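Local coordinates for protein Polyphosphate:AMP phosphotransferase (Pseudomonas aeruginosa PAO1, PDB 3CZP) that uses inorganic polyphosphate as phosphate donor to convert AMP to ADP, and GMP to GDP less efficiently, with magnesium as cofactor, at residues Q279-D293 with V480-Y494. Residues are numbered along the deposited sequence; the frame is centred on the assembly and turned at random.
Sequences QLAAEQARLAGLIRD and VKVLRTINDAIEAAY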
# COMPACT_ATOMS: atom_id res chain seq x y z
N GLN A 279 0.07 -26.02 -31.76
CA GLN A 279 0.69 -26.16 -30.45
C GLN A 279 0.36 -24.96 -29.58
O GLN A 279 -0.00 -25.14 -28.43
CB GLN A 279 2.22 -26.32 -30.56
CG GLN A 279 2.68 -27.68 -31.08
CD GLN A 279 4.20 -27.80 -31.14
OE1 GLN A 279 4.92 -27.31 -30.27
NE2 GLN A 279 4.68 -28.44 -32.19
N LEU A 280 0.45 -23.74 -30.12
CA LEU A 280 0.07 -22.54 -29.37
C LEU A 280 -1.39 -22.68 -28.88
O LEU A 280 -1.67 -22.47 -27.72
CB LEU A 280 0.23 -21.28 -30.22
CG LEU A 280 -0.04 -19.93 -29.55
CD1 LEU A 280 1.09 -19.61 -28.64
CD2 LEU A 280 -0.28 -18.77 -30.60
N ALA A 281 -2.28 -23.05 -29.78
CA ALA A 281 -3.70 -23.28 -29.46
C ALA A 281 -3.91 -24.37 -28.38
O ALA A 281 -4.72 -24.21 -27.47
CB ALA A 281 -4.49 -23.65 -30.76
N ALA A 282 -3.19 -25.48 -28.51
CA ALA A 282 -3.30 -26.57 -27.53
C ALA A 282 -2.84 -26.09 -26.15
O ALA A 282 -3.52 -26.33 -25.14
CB ALA A 282 -2.48 -27.80 -27.98
N GLU A 283 -1.71 -25.40 -26.11
CA GLU A 283 -1.16 -25.00 -24.79
C GLU A 283 -1.95 -23.88 -24.08
O GLU A 283 -2.08 -23.89 -22.84
CB GLU A 283 0.35 -24.66 -24.93
CG GLU A 283 1.17 -25.93 -25.40
CD GLU A 283 1.20 -27.06 -24.38
OE1 GLU A 283 1.18 -26.77 -23.18
OE2 GLU A 283 1.25 -28.25 -24.75
N GLN A 284 -2.49 -22.94 -24.87
CA GLN A 284 -3.39 -21.92 -24.36
C GLN A 284 -4.67 -22.55 -23.74
O GLN A 284 -5.05 -22.17 -22.61
CB GLN A 284 -3.71 -20.91 -25.45
CG GLN A 284 -2.50 -20.03 -25.81
CD GLN A 284 -2.79 -19.09 -26.96
OE1 GLN A 284 -3.57 -19.42 -27.86
NE2 GLN A 284 -2.17 -17.90 -26.93
N ALA A 285 -5.28 -23.52 -24.42
CA ALA A 285 -6.44 -24.28 -23.88
C ALA A 285 -6.09 -25.04 -22.60
O ALA A 285 -6.91 -25.14 -21.65
CB ALA A 285 -6.99 -25.25 -24.96
N ARG A 286 -4.88 -25.61 -22.58
CA ARG A 286 -4.41 -26.41 -21.45
C ARG A 286 -4.25 -25.48 -20.26
O ARG A 286 -4.72 -25.79 -19.17
CB ARG A 286 -3.08 -27.09 -21.80
CG ARG A 286 -2.58 -28.10 -20.78
CD ARG A 286 -1.31 -28.71 -21.27
NE ARG A 286 -0.52 -29.34 -20.22
CZ ARG A 286 0.80 -29.49 -20.27
NH1 ARG A 286 1.50 -29.02 -21.29
NH2 ARG A 286 1.44 -30.08 -19.28
N LEU A 287 -3.63 -24.33 -20.48
CA LEU A 287 -3.48 -23.32 -19.40
C LEU A 287 -4.83 -22.85 -18.90
O LEU A 287 -5.04 -22.81 -17.71
CB LEU A 287 -2.64 -22.11 -19.82
CG LEU A 287 -2.53 -20.99 -18.73
CD1 LEU A 287 -1.83 -21.53 -17.50
CD2 LEU A 287 -1.81 -19.79 -19.24
N ALA A 288 -5.76 -22.51 -19.79
CA ALA A 288 -7.07 -22.04 -19.36
C ALA A 288 -7.73 -23.11 -18.47
O ALA A 288 -8.38 -22.80 -17.46
CB ALA A 288 -7.92 -21.75 -20.57
N GLY A 289 -7.57 -24.37 -18.84
CA GLY A 289 -8.26 -25.43 -18.11
C GLY A 289 -7.63 -25.67 -16.76
O GLY A 289 -8.32 -25.95 -15.78
N LEU A 290 -6.30 -25.55 -16.69
CA LEU A 290 -5.56 -25.78 -15.43
C LEU A 290 -5.86 -24.72 -14.40
O LEU A 290 -5.88 -25.03 -13.21
CB LEU A 290 -4.06 -25.85 -15.68
CG LEU A 290 -3.57 -27.14 -16.36
CD1 LEU A 290 -2.19 -26.93 -16.96
CD2 LEU A 290 -3.55 -28.29 -15.38
N ILE A 291 -6.03 -23.47 -14.87
CA ILE A 291 -6.36 -22.32 -14.02
C ILE A 291 -7.79 -22.42 -13.47
O ILE A 291 -8.04 -22.00 -12.33
CB ILE A 291 -6.19 -20.99 -14.78
CG1 ILE A 291 -4.73 -20.74 -15.09
CG2 ILE A 291 -6.74 -19.84 -13.99
CD1 ILE A 291 -3.91 -20.54 -13.95
N ARG A 292 -8.68 -23.03 -14.25
CA ARG A 292 -10.10 -23.12 -13.94
C ARG A 292 -10.32 -24.35 -13.06
O ARG A 292 -11.31 -24.44 -12.36
CB ARG A 292 -10.88 -23.15 -15.27
CG ARG A 292 -12.36 -23.59 -15.25
CD ARG A 292 -12.89 -24.03 -16.66
NE ARG A 292 -12.57 -23.02 -17.70
CZ ARG A 292 -11.88 -23.22 -18.84
NH1 ARG A 292 -11.45 -24.43 -19.19
NH2 ARG A 292 -11.65 -22.18 -19.66
N ASP A 293 -9.38 -25.28 -13.05
CA ASP A 293 -9.49 -26.51 -12.26
C ASP A 293 -9.66 -26.11 -10.79
O ASP A 293 -8.99 -25.19 -10.32
CB ASP A 293 -8.22 -27.36 -12.48
CG ASP A 293 -8.32 -28.78 -11.95
OD1 ASP A 293 -8.43 -29.00 -10.71
OD2 ASP A 293 -8.27 -29.70 -12.79
N VAL A 480 5.73 -21.16 -27.30
CA VAL A 480 5.13 -22.44 -26.95
C VAL A 480 5.83 -23.05 -25.76
O VAL A 480 5.21 -23.58 -24.86
CB VAL A 480 5.12 -23.41 -28.18
CG1 VAL A 480 4.61 -24.77 -27.78
CG2 VAL A 480 4.28 -22.76 -29.33
N LYS A 481 7.15 -22.96 -25.72
CA LYS A 481 7.93 -23.45 -24.58
C LYS A 481 7.55 -22.75 -23.24
O LYS A 481 7.40 -23.41 -22.20
CB LYS A 481 9.42 -23.30 -24.89
CG LYS A 481 10.32 -23.70 -23.78
CD LYS A 481 11.75 -23.85 -24.21
CE LYS A 481 12.62 -24.52 -23.11
NZ LYS A 481 13.88 -25.12 -23.64
N VAL A 482 7.31 -21.45 -23.29
CA VAL A 482 6.89 -20.68 -22.11
C VAL A 482 5.56 -21.22 -21.61
O VAL A 482 5.40 -21.55 -20.42
CB VAL A 482 6.80 -19.14 -22.43
CG1 VAL A 482 5.99 -18.43 -21.39
CG2 VAL A 482 8.22 -18.50 -22.54
N LEU A 483 4.60 -21.33 -22.52
CA LEU A 483 3.28 -21.83 -22.16
C LEU A 483 3.41 -23.27 -21.64
O LEU A 483 2.91 -23.58 -20.57
CB LEU A 483 2.31 -21.75 -23.34
CG LEU A 483 1.52 -20.45 -23.54
CD1 LEU A 483 1.22 -20.30 -25.01
CD2 LEU A 483 0.23 -20.44 -22.73
N ARG A 484 4.11 -24.13 -22.37
CA ARG A 484 4.21 -25.54 -21.96
C ARG A 484 4.81 -25.71 -20.55
O ARG A 484 4.37 -26.55 -19.79
CB ARG A 484 5.03 -26.31 -22.92
CG ARG A 484 4.93 -27.81 -22.75
CD ARG A 484 5.74 -28.50 -23.83
NE ARG A 484 5.11 -28.53 -25.14
CZ ARG A 484 5.60 -27.98 -26.26
NH1 ARG A 484 4.94 -28.13 -27.40
NH2 ARG A 484 6.70 -27.23 -26.25
N THR A 485 5.82 -24.90 -20.25
CA THR A 485 6.46 -24.92 -18.95
C THR A 485 5.53 -24.53 -17.81
O THR A 485 5.49 -25.18 -16.74
CB THR A 485 7.68 -24.01 -18.88
OG1 THR A 485 8.63 -24.35 -19.91
CG2 THR A 485 8.36 -24.12 -17.49
N ILE A 486 4.84 -23.42 -18.00
CA ILE A 486 3.82 -23.02 -17.05
C ILE A 486 2.87 -24.18 -16.78
O ILE A 486 2.69 -24.56 -15.64
CB ILE A 486 3.07 -21.75 -17.50
CG1 ILE A 486 4.03 -20.54 -17.45
CG2 ILE A 486 1.88 -21.43 -16.62
CD1 ILE A 486 3.44 -19.35 -18.13
N ASN A 487 2.30 -24.75 -17.84
CA ASN A 487 1.38 -25.85 -17.75
C ASN A 487 1.98 -27.08 -17.08
O ASN A 487 1.32 -27.70 -16.25
CB ASN A 487 0.89 -26.25 -19.17
CG ASN A 487 -0.00 -25.16 -19.84
OD1 ASN A 487 -0.58 -24.32 -19.17
ND2 ASN A 487 -0.12 -25.22 -21.18
N ASP A 488 3.20 -27.46 -17.48
CA ASP A 488 3.90 -28.60 -16.80
C ASP A 488 4.02 -28.32 -15.27
O ASP A 488 3.85 -29.22 -14.45
CB ASP A 488 5.32 -28.84 -17.34
CG ASP A 488 5.35 -29.39 -18.74
OD1 ASP A 488 4.29 -29.84 -19.25
OD2 ASP A 488 6.47 -29.38 -19.33
N ALA A 489 4.35 -27.07 -14.91
CA ALA A 489 4.54 -26.70 -13.50
C ALA A 489 3.24 -26.77 -12.67
O ALA A 489 3.24 -27.25 -11.54
CB ALA A 489 5.22 -25.31 -13.36
N ILE A 490 2.13 -26.30 -13.22
CA ILE A 490 0.80 -26.43 -12.56
C ILE A 490 0.38 -27.90 -12.43
O ILE A 490 -0.01 -28.34 -11.36
CB ILE A 490 -0.31 -25.66 -13.31
CG1 ILE A 490 -0.01 -24.15 -13.38
CG2 ILE A 490 -1.65 -25.87 -12.63
CD1 ILE A 490 -0.92 -23.35 -14.37
N GLU A 491 0.45 -28.68 -13.51
CA GLU A 491 0.14 -30.11 -13.39
C GLU A 491 0.98 -30.81 -12.30
O GLU A 491 0.47 -31.64 -11.55
CB GLU A 491 0.32 -30.80 -14.74
CG GLU A 491 -0.71 -30.31 -15.80
CD GLU A 491 -0.67 -31.12 -17.09
OE1 GLU A 491 0.10 -32.12 -17.14
OE2 GLU A 491 -1.42 -30.76 -18.04
N ALA A 492 2.28 -30.48 -12.25
CA ALA A 492 3.19 -31.06 -11.29
C ALA A 492 2.77 -30.81 -9.86
O ALA A 492 2.81 -31.74 -9.01
CB ALA A 492 4.60 -30.53 -11.51
N ALA A 493 2.44 -29.54 -9.58
CA ALA A 493 1.88 -29.09 -8.33
C ALA A 493 0.65 -29.90 -7.95
O ALA A 493 0.54 -30.36 -6.81
CB ALA A 493 1.50 -27.62 -8.44
N TYR A 494 -0.29 -30.08 -8.88
CA TYR A 494 -1.48 -30.89 -8.55
C TYR A 494 -1.14 -32.34 -8.19
O TYR A 494 -1.82 -32.97 -7.36
CB TYR A 494 -2.47 -30.90 -9.72
CG TYR A 494 -3.07 -29.57 -10.06
CD1 TYR A 494 -2.96 -28.47 -9.18
CD2 TYR A 494 -3.76 -29.39 -11.24
CE1 TYR A 494 -3.51 -27.25 -9.50
CE2 TYR A 494 -4.31 -28.18 -11.56
CZ TYR A 494 -4.17 -27.10 -10.70
OH TYR A 494 -4.71 -25.86 -11.04
O HOH W 1 7.78 -27.22 -29.50
O HOH W 2 2.06 -28.55 -27.39
O HOH W 3 4.10 -31.27 -21.70
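Asn-487 and Glu-283 illustrate how a buried amide can be tied to a neighbouring helix. ND2 of Asn-487 gives one N-H to the backbone O of Glu-283 and the other to its carboxylate OE1 (2.8 Å), which it meets on the anti side; both acceptors lie close to the amide plane, so the amide's rotation is fixed. The syn lone pair of OE1 takes NH1 of Arg-286. That guanidinium, carried across on a chain extended from CG to NE (chi3 161°), lays one face over CB of Asn-487, while its edge forms salt bridges from NE to Glu-491 OE2 (2.8 Å) and from NH2 to Asp-488 OD1. Toward the N-terminal end of the contact, Arg-484 NH1 donates to Gln-279 OE1 from above the amide plane, and a water links NH1 to Glu-283 OE2.

Segments 279-292 and 480-494 run in nearly the same direction, their axes 30° apart. Helix 475-496 packs on strands 300-307 and 404-412 of the five-stranded parallel sheet of the second PPK2 domain, whose 2-3-1-4-5 strand order fits its P-loop kinase-like fold.

Knobs-into-holes packing joins polar and apolar side chains alike: Leu-287 enters among Leu-483, Ile-486, Asn-487 and Ile-490. Near the C-terminal end of helix 273-292, Tyr-494 OH donates to Leu-290 O (2.6 Å).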